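Side-chain contacts in malonyl CoA reductase (malonate semialdehyde-forming) (Sulfolobus tokodaii, PDB 2EP5), which probably catalyses the NADPH-dependent reduction of malonyl-CoA to 3-oxopropanoate (malonate semialdehyde) and belongs to the aspartate-semialdehyde dehydrogenase family: residues A[263-268]-A[308-313]; A[157-162]-A[320-325]; A[22-27]-A[336-341]; A[92-97]-A[106-111]; A[14-19]-A[82-87]. One frame throughout, in Å; residues are numbered along the deposited sequence.

Overall arrangement
Contacts 1 and 2 form one group, centres about 8 Å apart in the mixed sheet of the dimerisation domain, where G311 N probably bonds V323 O; contacts 3, 4 and 5 form another. Contacts 4 and 5 belong to the NAD-binding domain, centres about 12 Å apart, and S83 joins them. Contact 3 brings helix 334-347 against helix 15-24, which contact 5 also uses, and its T337 OG1 approaches N107 OD1 of contact 4. Contacts 1 and 4 are farthest apart, about 33 Å between centres. Between side chains, V16 of contact 5 lies about 7 and 9 Å from the predicted catalytic residues C151 and H244, and V324 of contact 2 about 8 Å from H244.

Contact 1: residues A[263-268]-A[308-313]; sequences KTLKNF and VTVGRI
L265 overlaps the end of I313, the two side chains reaching toward each other tip to tip. Their last methyl groups do the touching, L265 CD1 lying 3.6 Å from I313 CD1. On the helix, CG of L265 stands beside the backbone N and opposite the carbonyl carbon (chi1 -59°), and the side chain then runs straight on to CD1, which carries that methyl to the strand. The same methyl also reaches V310, but more loosely, with L265 CD1 4.3 Å from V310 CG1. V310 and I313 thus share one leucine methyl between them, and no hydrogen bond crosses the contact. P162 and V287 add to the apolar surroundings of L265, while V324 and L322 of the adjoining strand touch V310 and I313. R312 lies on the other side of the strand, where it forms salt bridges with E291 and with E205 of the second subunit. Helix 258-266 therefore covers one face of the mixed sheet while R312 meets the partner subunit, an arrangement typical of the alpha/beta dimerisation domain in aspartate-semialdehyde dehydrogenases.

Contact 2: residues A[157-162]-A[320-325]; sequences SMPIKP and LRLVVL
The pyrrolidine ring of P159 turns its outer rim, the CB, CG and CD side, toward the strand, where L322 and V324 receive it. Toward one end of that rim comes L322, whose CD1 is 4.4 Å from P159 CB; toward the other comes V324, whose CG2 is 4.3 Å from P159 CD. P159 CG lies between them, also 4.4 Å from L322 CD1, and the ring thus sits above the gap between two residues that point to the same side of the strand. V324 CG2 is turned fully away from its own backbone N, with CG1 at the chi1 of 62°. These are loose van der Waals distances, and the contact is apolar throughout, without a hydrogen bond across it.

The proline also shapes the helix. Its nitrogen carries no hydrogen, so the bond to the preceding turn is missing and the helix is kinked here, although K161 N still bonds S157 O at 3.0 Å. I248 of the neighbouring strand 244-251 touches both P159 and L322, and V308 and V310 flank V324 from the other neighbouring strand. Opposite P159, on the far face of the strand, R321 bonds T234 of the second subunit and V323 packs on P199 of that subunit. Helix 151-160 begins at C151, the predicted acyl-thioester cysteine, and strand 244-251 begins at H244, the predicted proton acceptor. Packing of this helix on the mixed sheet is typical of the catalytic, dimer-forming domain of the semialdehyde dehydrogenase family.

Contact 3: residues A[22-27]-A[336-341]; sequences KMLAKH and ITILTV
T337 OG1 lies within hydrogen-bonding distance of three oxygens, A333 O and the side-chain oxygens of N107 and N148, and can donate to only one of them at a time; it sits on a flank of the helix about a quarter turn from I338, which meets M23, L24 and H27. One turn on, T340 OG1 bonds N148 ND2, and T340 N closes the helix turn on I336 O at 2.8 Å.

I338 supplies the whole of the second segment's share of the packing. Its CG1 stands opposite the carbonyl carbon (chi1 -69°) and the chain is extended beyond it, which sends CD1 out between two residues of the first helix. There I338 CD1 lies 3.8 Å from M23 CB, so the methionine touches with the root of its side chain. The leucine and isoleucine side chains cross obliquely, and I338 CD1 is 3.9 Å from L24 CG and 4.0 Å from L24 CD2. The other branch, I338 CG2, lies next to the imidazole of H27, the two side chains sliding past each other in opposite directions. H27 also meets the ring of Y29 edge to face.

H27 closes a type I turn that begins at L24, H27 N bonding L24 O at 3.1 Å. Across the contact itself no hydrogen bond forms: it is held by van der Waals packing of I338 on two aliphatic side chains and an imidazole, while polar partners of T337 and T340, N148 among them, lie on other sides of helix 334-347.

Contact 4: residues A[92-97]-A[106-111]; sequences SIELEL and SNASPF
E94 extends straight from the helix and brings its carboxylate up to S106, while L95, one residue on, lies crosswise to F111. S106 OG donates to E94 OE2 at 2.5 Å, a short bond that meets the oxygen on its syn side, 21° out of the carboxylate plane. The hydroxyl stands opposite the serine backbone N (chi1 160°), which also lets it accept from A108 N at 3.0 Å with an N-H...O angle of 163°, an ST turn. K147 NZ reaches the same cluster, forming a salt bridge with E94 OE1 and bonding S106 OG and A108 O; the carboxylate is thus held at both oxygens, S83 OG being a further partner of OE2. Such company would probably keep E94 ionised.

The second meeting is apolar. Side chains L95 and F111 cross at about a right angle, and L95 CD1 stops 4.1 Å from F111 CZ at the far end of the ring.

Helix 87-99 is the connection between the parallel strands 80-83 and 103-106, a beta-alpha-beta unit of the Rossmann-type sheet, and the contact ties this helix to the loop leaving strand 103-106, with K147 contributed by the adjacent strand 144-147.

Contact 5: residues A[14-19]-A[82-87]; sequences GMVGQK and LSALPN
The first helix of the Rossmann-type NAD-binding domain sets V16 and G17 against A84, just past the end of strand 80-83. Its segment starts at G14, the N-cap, in the glycine-rich turn between strand 5-10 and helix 15-24 that in this fold commonly receives the dinucleotide. G14 O takes the bond from Q18 N at 2.9 Å and so closes the opening turn. M15 looks another way, packing on M191 of a third subunit, and its carbonyl O accepts from K19 N at 3.0 Å.

V16 makes the one side-chain-to-side-chain touch, V16 CG1 lying 3.9 Å from A84 CB. CG1 points away from the valine's backbone N (chi1 168°), and the alanine methyl lies against its flank. This valine is also close to the predicted catalytic residues, about 7 Å from C151 and 9 Å from H244 between side chains, and it touches N107 as well. At G17 the helix backbone itself comes up to the alanine: G17 N is 4.3 Å from A84 CB, and the two CA atoms, of G17 and A84, are 5.9 Å apart. Because G17 has no side chain, the A84 methyl rests close to the helix backbone.

Farther along, Q18 turns to V50, W52 and I53, and K19 makes a long, weak ion pair with E54.

On the strand side the backbone of A84 bonds with L10, and the bend just after it carries a weak but nearly straight bond, L85 N to S83 OG, at 3.4 Å and 167°.

Contact 1: residues A[263-268]-A[308-313]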
# COMPACT_ATOMS: atom_id res chain seq x y z
N LYS A 263 -20.33 29.45 6.49
CA LYS A 263 -20.89 30.29 5.45
C LYS A 263 -19.80 31.13 4.77
O LYS A 263 -19.75 31.21 3.54
CB LYS A 263 -21.96 31.22 6.04
CG LYS A 263 -22.62 32.14 5.03
CD LYS A 263 -23.52 33.19 5.70
CE LYS A 263 -24.68 32.56 6.45
NZ LYS A 263 -25.50 33.58 7.17
N THR A 264 -18.93 31.74 5.57
CA THR A 264 -17.86 32.58 5.05
C THR A 264 -16.92 31.81 4.12
O THR A 264 -16.52 32.31 3.07
CB THR A 264 -17.03 33.22 6.20
OG1 THR A 264 -17.90 34.01 7.03
CG2 THR A 264 -15.93 34.11 5.65
N LEU A 265 -16.58 30.58 4.50
CA LEU A 265 -15.68 29.75 3.70
C LEU A 265 -16.31 29.28 2.39
O LEU A 265 -15.66 29.29 1.35
CB LEU A 265 -15.23 28.53 4.51
CG LEU A 265 -14.50 28.74 5.84
CD1 LEU A 265 -14.32 27.40 6.52
CD2 LEU A 265 -13.16 29.42 5.60
N LYS A 266 -17.58 28.87 2.45
CA LYS A 266 -18.26 28.38 1.25
C LYS A 266 -18.57 29.50 0.27
O LYS A 266 -18.70 29.27 -0.93
CB LYS A 266 -19.56 27.65 1.63
CG LYS A 266 -20.64 28.54 2.20
CD LYS A 266 -21.86 27.74 2.66
CE LYS A 266 -22.66 27.17 1.49
NZ LYS A 266 -21.93 26.11 0.73
N ASN A 267 -18.69 30.72 0.79
CA ASN A 267 -18.98 31.88 -0.05
C ASN A 267 -17.73 32.66 -0.41
O ASN A 267 -17.83 33.71 -1.04
CB ASN A 267 -19.95 32.82 0.68
CG ASN A 267 -21.37 32.30 0.69
OD1 ASN A 267 -22.21 32.81 1.43
ND2 ASN A 267 -21.65 31.28 -0.13
N PHE A 268 -16.56 32.17 -0.02
CA PHE A 268 -15.34 32.89 -0.33
C PHE A 268 -15.01 32.93 -1.81
O PHE A 268 -14.79 31.89 -2.44
CB PHE A 268 -14.14 32.29 0.41
CG PHE A 268 -12.85 33.04 0.18
CD1 PHE A 268 -12.72 34.36 0.60
CD2 PHE A 268 -11.77 32.43 -0.47
CE1 PHE A 268 -11.53 35.07 0.38
CE2 PHE A 268 -10.58 33.12 -0.69
CZ PHE A 268 -10.46 34.44 -0.26
N VAL A 308 -9.94 23.72 -2.57
CA VAL A 308 -9.56 22.98 -1.38
C VAL A 308 -10.85 22.57 -0.69
O VAL A 308 -11.87 23.26 -0.78
CB VAL A 308 -8.73 23.84 -0.40
CG1 VAL A 308 -7.45 24.29 -1.06
CG2 VAL A 308 -9.56 25.03 0.07
N THR A 309 -10.83 21.43 -0.01
CA THR A 309 -12.02 20.96 0.67
C THR A 309 -11.81 21.00 2.18
O THR A 309 -10.83 20.45 2.68
CB THR A 309 -12.37 19.53 0.24
OG1 THR A 309 -12.45 19.48 -1.19
CG2 THR A 309 -13.69 19.10 0.84
N VAL A 310 -12.75 21.64 2.88
CA VAL A 310 -12.70 21.77 4.33
C VAL A 310 -13.83 20.96 4.96
O VAL A 310 -14.94 20.89 4.43
CB VAL A 310 -12.87 23.25 4.76
CG1 VAL A 310 -12.90 23.34 6.27
CG2 VAL A 310 -11.72 24.10 4.22
N GLY A 311 -13.53 20.35 6.11
CA GLY A 311 -14.51 19.56 6.82
C GLY A 311 -14.23 19.55 8.31
O GLY A 311 -13.26 20.13 8.78
N ARG A 312 -15.11 18.88 9.06
CA ARG A 312 -14.97 18.75 10.50
C ARG A 312 -14.78 20.10 11.19
O ARG A 312 -14.04 20.21 12.16
CB ARG A 312 -13.79 17.83 10.82
CG ARG A 312 -13.69 16.62 9.89
CD ARG A 312 -14.30 15.38 10.49
NE ARG A 312 -13.40 14.77 11.47
CZ ARG A 312 -13.61 14.74 12.78
NH1 ARG A 312 -14.70 15.28 13.30
NH2 ARG A 312 -12.71 14.19 13.57
N ILE A 313 -15.44 21.13 10.67
CA ILE A 313 -15.34 22.47 11.25
C ILE A 313 -16.02 22.41 12.61
O ILE A 313 -17.22 22.16 12.71
CB ILE A 313 -16.03 23.51 10.34
CG1 ILE A 313 -15.27 23.62 9.01
CG2 ILE A 313 -16.09 24.86 11.03
CD1 ILE A 313 -15.92 24.52 8.00

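Contact 2: residues A[157-162]-A[320-325]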
# COMPACT_ATOMS: atom_id res chain seq x y z
N SER A 157 -3.30 28.29 3.58
CA SER A 157 -3.70 29.70 3.56
C SER A 157 -5.14 29.95 3.14
O SER A 157 -5.74 30.93 3.56
CB SER A 157 -2.76 30.51 2.66
OG SER A 157 -2.87 30.13 1.30
N MET A 158 -5.69 29.05 2.32
CA MET A 158 -7.06 29.22 1.84
C MET A 158 -8.10 29.42 2.95
O MET A 158 -8.83 30.40 2.95
CB MET A 158 -7.46 28.03 0.97
CG MET A 158 -6.58 27.83 -0.25
SD MET A 158 -6.63 29.25 -1.36
CE MET A 158 -8.05 28.85 -2.37
N PRO A 159 -8.18 28.48 3.91
CA PRO A 159 -9.17 28.66 4.97
C PRO A 159 -8.81 29.73 6.00
O PRO A 159 -9.69 30.33 6.61
CB PRO A 159 -9.26 27.27 5.59
CG PRO A 159 -7.88 26.76 5.46
CD PRO A 159 -7.47 27.19 4.06
N ILE A 160 -7.52 29.98 6.18
CA ILE A 160 -7.04 30.96 7.14
C ILE A 160 -7.35 32.41 6.76
O ILE A 160 -7.79 33.20 7.61
CB ILE A 160 -5.52 30.80 7.35
CG1 ILE A 160 -5.24 29.50 8.11
CG2 ILE A 160 -4.96 31.99 8.13
CD1 ILE A 160 -3.77 29.20 8.29
N LYS A 161 -7.12 32.78 5.50
CA LYS A 161 -7.37 34.14 5.03
C LYS A 161 -8.74 34.69 5.43
O LYS A 161 -8.85 35.71 6.12
CB LYS A 161 -7.20 34.23 3.51
CG LYS A 161 -7.53 35.59 2.91
CD LYS A 161 -6.54 36.65 3.36
CE LYS A 161 -6.89 38.00 2.74
NZ LYS A 161 -5.85 39.02 3.01
N PRO A 162 -9.83 34.02 5.00
CA PRO A 162 -11.15 34.52 5.37
C PRO A 162 -11.41 34.50 6.87
O PRO A 162 -12.44 34.99 7.34
CB PRO A 162 -12.10 33.61 4.58
CG PRO A 162 -11.31 32.34 4.44
CD PRO A 162 -9.93 32.83 4.13
N LEU A 320 -10.92 26.53 17.61
CA LEU A 320 -11.70 26.34 16.40
C LEU A 320 -10.89 25.35 15.59
O LEU A 320 -9.75 25.64 15.21
CB LEU A 320 -11.83 27.65 15.62
CG LEU A 320 -12.83 27.77 14.47
CD1 LEU A 320 -12.13 28.43 13.29
CD2 LEU A 320 -13.39 26.42 14.07
N ARG A 321 -11.46 24.17 15.33
CA ARG A 321 -10.74 23.18 14.55
C ARG A 321 -11.36 22.95 13.18
O ARG A 321 -12.56 23.14 12.98
CB ARG A 321 -10.69 21.83 15.28
CG ARG A 321 -9.82 20.83 14.51
CD ARG A 321 -10.28 19.41 14.67
NE ARG A 321 -11.71 19.25 14.38
CZ ARG A 321 -12.41 18.19 14.75
NH1 ARG A 321 -11.82 17.20 15.41
NH2 ARG A 321 -13.71 18.12 14.50
N LEU A 322 -10.53 22.53 12.23
CA LEU A 322 -10.99 22.26 10.89
C LEU A 322 -9.95 21.45 10.13
O LEU A 322 -8.75 21.52 10.43
CB LEU A 322 -11.32 23.56 10.15
CG LEU A 322 -10.24 24.60 9.84
CD1 LEU A 322 -9.40 24.14 8.65
CD2 LEU A 322 -10.91 25.92 9.50
N VAL A 323 -10.42 20.66 9.17
CA VAL A 323 -9.57 19.82 8.33
C VAL A 323 -9.71 20.29 6.88
O VAL A 323 -10.81 20.43 6.35
CB VAL A 323 -9.99 18.32 8.40
CG1 VAL A 323 -9.12 17.49 7.46
CG2 VAL A 323 -9.84 17.80 9.84
N VAL A 324 -8.57 20.55 6.25
CA VAL A 324 -8.56 21.02 4.87
C VAL A 324 -7.73 20.08 4.00
O VAL A 324 -6.75 19.48 4.46
CB VAL A 324 -7.98 22.44 4.78
CG1 VAL A 324 -6.54 22.44 5.28
CG2 VAL A 324 -8.07 22.96 3.35
N LEU A 325 -8.12 19.95 2.74
CA LEU A 325 -7.43 19.09 1.81
C LEU A 325 -7.29 19.82 0.48
O LEU A 325 -8.17 20.57 0.09
CB LEU A 325 -8.22 17.80 1.62
CG LEU A 325 -7.67 16.58 0.85
CD1 LEU A 325 -8.33 16.48 -0.51
CD2 LEU A 325 -6.16 16.66 0.73

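Contact 3: residues A[22-27]-A[336-341]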
# COMPACT_ATOMS: atom_id res chain seq x y z
N LYS A 22 0.60 19.97 -19.21
CA LYS A 22 -0.74 19.47 -19.54
C LYS A 22 -1.80 20.56 -19.47
O LYS A 22 -2.68 20.63 -20.33
CB LYS A 22 -1.14 18.31 -18.62
CG LYS A 22 -2.39 17.58 -19.08
CD LYS A 22 -2.76 16.40 -18.19
CE LYS A 22 -3.27 16.86 -16.82
NZ LYS A 22 -3.61 15.71 -15.93
N MET A 23 -1.71 21.42 -18.46
CA MET A 23 -2.68 22.50 -18.29
C MET A 23 -2.51 23.62 -19.32
O MET A 23 -3.48 24.29 -19.67
CB MET A 23 -2.57 23.07 -16.87
CG MET A 23 -3.00 22.10 -15.77
SD MET A 23 -2.77 22.74 -14.09
CE MET A 23 -4.04 24.00 -14.02
N LEU A 24 -1.29 23.81 -19.79
CA LEU A 24 -0.99 24.85 -20.79
C LEU A 24 -1.25 24.38 -22.22
O LEU A 24 -1.52 25.18 -23.11
CB LEU A 24 0.47 25.29 -20.67
CG LEU A 24 0.88 26.12 -19.45
CD1 LEU A 24 2.39 26.26 -19.41
CD2 LEU A 24 0.21 27.49 -19.51
N ALA A 25 -1.15 23.07 -22.45
CA ALA A 25 -1.36 22.53 -23.78
C ALA A 25 -2.73 22.91 -24.33
O ALA A 25 -2.94 22.95 -25.54
CB ALA A 25 -1.20 21.02 -23.75
N LYS A 26 -3.65 23.21 -23.42
CA LYS A 26 -5.01 23.56 -23.81
C LYS A 26 -5.46 24.92 -23.26
O LYS A 26 -6.66 25.17 -23.11
CB LYS A 26 -5.96 22.47 -23.31
CG LYS A 26 -6.12 22.44 -21.79
CD LYS A 26 -6.81 21.16 -21.30
CE LYS A 26 -5.81 20.03 -21.04
NZ LYS A 26 -5.00 19.64 -22.24
N HIS A 27 -4.51 25.82 -22.98
CA HIS A 27 -4.86 27.13 -22.45
C HIS A 27 -5.35 28.10 -23.52
O HIS A 27 -4.81 28.14 -24.63
CB HIS A 27 -3.67 27.75 -21.72
CG HIS A 27 -4.04 28.93 -20.88
ND1 HIS A 27 -4.21 28.84 -19.51
CD2 HIS A 27 -4.35 30.20 -21.21
CE1 HIS A 27 -4.61 30.01 -19.04
NE2 HIS A 27 -4.70 30.85 -20.05
N ILE A 336 -1.54 27.32 -9.41
CA ILE A 336 -1.43 28.68 -8.87
C ILE A 336 -0.44 29.54 -9.65
O ILE A 336 -0.59 30.76 -9.70
CB ILE A 336 -1.05 28.71 -7.37
CG1 ILE A 336 0.14 27.81 -7.10
CG2 ILE A 336 -2.24 28.33 -6.54
CD1 ILE A 336 0.72 28.00 -5.74
N THR A 337 0.57 28.92 -10.24
CA THR A 337 1.55 29.67 -11.02
C THR A 337 0.85 30.19 -12.28
O THR A 337 0.98 31.36 -12.64
CB THR A 337 2.72 28.77 -11.45
OG1 THR A 337 3.43 28.33 -10.29
CG2 THR A 337 3.68 29.54 -12.36
N ILE A 338 0.10 29.31 -12.93
CA ILE A 338 -0.61 29.67 -14.14
C ILE A 338 -1.70 30.69 -13.81
O ILE A 338 -1.93 31.64 -14.56
CB ILE A 338 -1.23 28.39 -14.79
CG1 ILE A 338 -0.10 27.51 -15.34
CG2 ILE A 338 -2.21 28.76 -15.89
CD1 ILE A 338 -0.54 26.12 -15.78
N LEU A 339 -2.35 30.50 -12.66
CA LEU A 339 -3.41 31.41 -12.24
C LEU A 339 -2.80 32.77 -11.91
O LEU A 339 -3.42 33.82 -12.11
CB LEU A 339 -4.13 30.87 -10.99
CG LEU A 339 -5.64 31.11 -10.86
CD1 LEU A 339 -5.99 31.31 -9.40
CD2 LEU A 339 -6.08 32.31 -11.66
N THR A 340 -1.57 32.75 -11.40
CA THR A 340 -0.89 33.99 -11.06
C THR A 340 -0.63 34.78 -12.32
O THR A 340 -0.81 36.00 -12.34
CB THR A 340 0.45 33.72 -10.32
OG1 THR A 340 0.17 33.05 -9.08
CG2 THR A 340 1.17 35.03 -10.02
N VAL A 341 -0.23 34.09 -13.39
CA VAL A 341 0.02 34.77 -14.66
C VAL A 341 -1.29 35.36 -15.20
O VAL A 341 -1.32 36.50 -15.67
CB VAL A 341 0.61 33.82 -15.74
CG1 VAL A 341 0.85 34.59 -17.03
CG2 VAL A 341 1.92 33.20 -15.26

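Contact 4: residues A[92-97]-A[106-111]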
# COMPACT_ATOMS: atom_id res chain seq x y z
N SER A 92 20.19 30.80 -8.72
CA SER A 92 21.09 31.30 -9.75
C SER A 92 20.39 31.51 -11.09
O SER A 92 20.43 32.59 -11.67
CB SER A 92 22.25 30.32 -9.96
OG SER A 92 22.99 30.15 -8.76
N ILE A 93 19.74 30.45 -11.57
CA ILE A 93 19.05 30.50 -12.86
C ILE A 93 18.05 31.63 -12.94
O ILE A 93 18.14 32.49 -13.81
CB ILE A 93 18.35 29.15 -13.13
CG1 ILE A 93 19.40 28.05 -13.22
CG2 ILE A 93 17.56 29.22 -14.42
CD1 ILE A 93 18.82 26.64 -13.24
N GLU A 94 17.09 31.64 -12.03
CA GLU A 94 16.07 32.67 -12.03
C GLU A 94 16.64 34.07 -11.84
O GLU A 94 16.11 35.04 -12.39
CB GLU A 94 15.03 32.37 -10.96
CG GLU A 94 14.32 31.04 -11.18
CD GLU A 94 13.22 30.77 -10.15
OE1 GLU A 94 13.02 31.61 -9.25
OE2 GLU A 94 12.57 29.71 -10.25
N LEU A 95 17.70 34.20 -11.05
CA LEU A 95 18.29 35.51 -10.81
C LEU A 95 18.89 36.09 -12.08
O LEU A 95 18.68 37.27 -12.39
CB LEU A 95 19.37 35.43 -9.73
CG LEU A 95 20.08 36.73 -9.34
CD1 LEU A 95 19.05 37.79 -8.93
CD2 LEU A 95 21.04 36.45 -8.19
N GLU A 96 19.63 35.26 -12.82
CA GLU A 96 20.25 35.70 -14.06
C GLU A 96 19.23 36.13 -15.09
O GLU A 96 19.45 37.11 -15.81
CB GLU A 96 21.15 34.60 -14.65
CG GLU A 96 22.56 34.64 -14.10
CD GLU A 96 23.15 36.05 -14.15
OE1 GLU A 96 23.32 36.59 -15.27
OE2 GLU A 96 23.44 36.62 -13.07
N LEU A 97 18.12 35.39 -15.17
CA LEU A 97 17.06 35.71 -16.12
C LEU A 97 16.44 37.07 -15.80
O LEU A 97 16.28 37.90 -16.69
CB LEU A 97 15.97 34.63 -16.10
CG LEU A 97 16.36 33.28 -16.73
CD1 LEU A 97 15.24 32.26 -16.52
CD2 LEU A 97 16.67 33.48 -18.21
N SER A 106 7.77 31.97 -10.60
CA SER A 106 8.27 30.68 -10.14
C SER A 106 7.66 30.12 -8.87
O SER A 106 7.30 30.87 -7.95
CB SER A 106 9.79 30.80 -9.97
OG SER A 106 10.29 29.78 -9.13
N ASN A 107 7.55 28.79 -8.80
CA ASN A 107 7.02 28.17 -7.59
C ASN A 107 8.13 27.51 -6.77
O ASN A 107 7.86 26.77 -5.83
CB ASN A 107 5.86 27.19 -7.89
CG ASN A 107 6.19 26.14 -8.96
OD1 ASN A 107 5.39 25.90 -9.87
ND2 ASN A 107 7.35 25.50 -8.85
N ALA A 108 9.38 27.80 -7.12
CA ALA A 108 10.53 27.27 -6.38
C ALA A 108 10.75 28.19 -5.17
O ALA A 108 10.49 29.38 -5.24
CB ALA A 108 11.77 27.25 -7.26
N SER A 109 11.26 27.62 -4.08
CA SER A 109 11.48 28.36 -2.83
C SER A 109 12.38 29.61 -2.77
O SER A 109 12.07 30.55 -2.04
CB SER A 109 11.93 27.37 -1.76
OG SER A 109 13.15 26.77 -2.13
N PRO A 110 13.50 29.64 -3.51
CA PRO A 110 14.36 30.83 -3.44
C PRO A 110 13.63 32.16 -3.67
O PRO A 110 12.82 32.28 -4.59
CB PRO A 110 15.42 30.55 -4.51
CG PRO A 110 15.55 29.05 -4.45
CD PRO A 110 14.10 28.61 -4.38
N PHE A 111 13.91 33.14 -2.81
CA PHE A 111 13.31 34.47 -2.90
C PHE A 111 11.88 34.60 -2.39
O PHE A 111 11.37 35.71 -2.23
CB PHE A 111 13.34 34.98 -4.35
CG PHE A 111 14.72 35.26 -4.87
CD1 PHE A 111 15.48 36.30 -4.33
CD2 PHE A 111 15.26 34.49 -5.90
CE1 PHE A 111 16.76 36.57 -4.82
CE2 PHE A 111 16.54 34.75 -6.39
CZ PHE A 111 17.29 35.79 -5.84

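Contact 5: residues A[14-19]-A[82-87]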
# COMPACT_ATOMS: atom_id res chain seq x y z
N GLY A 14 9.82 17.48 -14.33
CA GLY A 14 9.33 16.93 -13.08
C GLY A 14 7.82 16.78 -13.04
O GLY A 14 7.13 17.00 -14.04
N MET A 15 7.29 16.40 -11.87
CA MET A 15 5.85 16.23 -11.72
C MET A 15 5.09 17.53 -11.90
O MET A 15 4.12 17.59 -12.67
CB MET A 15 5.51 15.64 -10.35
CG MET A 15 5.74 14.14 -10.24
SD MET A 15 5.10 13.44 -8.69
CE MET A 15 3.37 13.21 -9.13
N VAL A 16 5.51 18.58 -11.20
CA VAL A 16 4.84 19.88 -11.33
C VAL A 16 4.96 20.38 -12.76
O VAL A 16 4.03 20.96 -13.31
CB VAL A 16 5.44 20.92 -10.36
CG1 VAL A 16 4.94 22.32 -10.72
CG2 VAL A 16 5.04 20.57 -8.93
N GLY A 17 6.12 20.12 -13.37
CA GLY A 17 6.33 20.53 -14.75
C GLY A 17 5.36 19.86 -15.70
O GLY A 17 4.77 20.52 -16.56
N GLN A 18 5.18 18.55 -15.57
CA GLN A 18 4.28 17.82 -16.45
C GLN A 18 2.85 18.29 -16.25
O GLN A 18 2.09 18.40 -17.21
CB GLN A 18 4.41 16.31 -16.23
CG GLN A 18 5.83 15.79 -16.50
CD GLN A 18 5.93 14.28 -16.46
OE1 GLN A 18 7.01 13.71 -16.27
NE2 GLN A 18 4.79 13.61 -16.64
N LYS A 19 2.47 18.59 -15.01
CA LYS A 19 1.12 19.09 -14.74
C LYS A 19 0.91 20.40 -15.51
O LYS A 19 -0.11 20.59 -16.16
CB LYS A 19 0.94 19.38 -13.24
CG LYS A 19 0.26 18.27 -12.47
CD LYS A 19 -1.21 18.14 -12.83
CE LYS A 19 -1.77 16.83 -12.27
NZ LYS A 19 -3.21 16.64 -12.59
N LEU A 82 7.95 30.86 -16.89
CA LEU A 82 7.37 30.19 -15.74
C LEU A 82 8.43 29.20 -15.26
O LEU A 82 9.19 28.66 -16.07
CB LEU A 82 6.10 29.44 -16.13
CG LEU A 82 5.05 30.21 -16.94
CD1 LEU A 82 3.78 29.40 -16.95
CD2 LEU A 82 4.79 31.58 -16.34
N SER A 83 8.49 28.97 -13.96
CA SER A 83 9.51 28.08 -13.42
C SER A 83 9.01 27.06 -12.40
O SER A 83 8.27 27.39 -11.47
CB SER A 83 10.63 28.91 -12.79
OG SER A 83 11.68 28.07 -12.31
N ALA A 84 9.45 25.82 -12.60
CA ALA A 84 9.11 24.72 -11.71
C ALA A 84 10.42 24.04 -11.35
O ALA A 84 10.44 22.87 -10.99
CB ALA A 84 8.17 23.75 -12.40
N LEU A 85 11.51 24.79 -11.47
CA LEU A 85 12.84 24.28 -11.16
C LEU A 85 12.97 23.78 -9.72
O LEU A 85 12.27 24.24 -8.82
CB LEU A 85 13.88 25.37 -11.37
CG LEU A 85 14.13 25.87 -12.79
CD1 LEU A 85 14.83 27.24 -12.72
CD2 LEU A 85 14.97 24.85 -13.56
N PRO A 86 13.86 22.81 -9.49
CA PRO A 86 13.98 22.36 -8.10
C PRO A 86 14.59 23.49 -7.26
O PRO A 86 15.36 24.31 -7.75
CB PRO A 86 14.88 21.11 -8.20
CG PRO A 86 15.60 21.27 -9.52
CD PRO A 86 14.56 21.90 -10.42
N ASN A 87 14.20 23.53 -5.99
CA ASN A 87 14.65 24.55 -5.05
C ASN A 87 16.17 24.79 -5.03
O ASN A 87 16.61 25.94 -4.96
CB ASN A 87 14.16 24.21 -3.64
CG ASN A 87 12.64 24.31 -3.50
OD1 ASN A 87 12.04 23.76 -2.57
ND2 ASN A 87 12.02 25.05 -4.42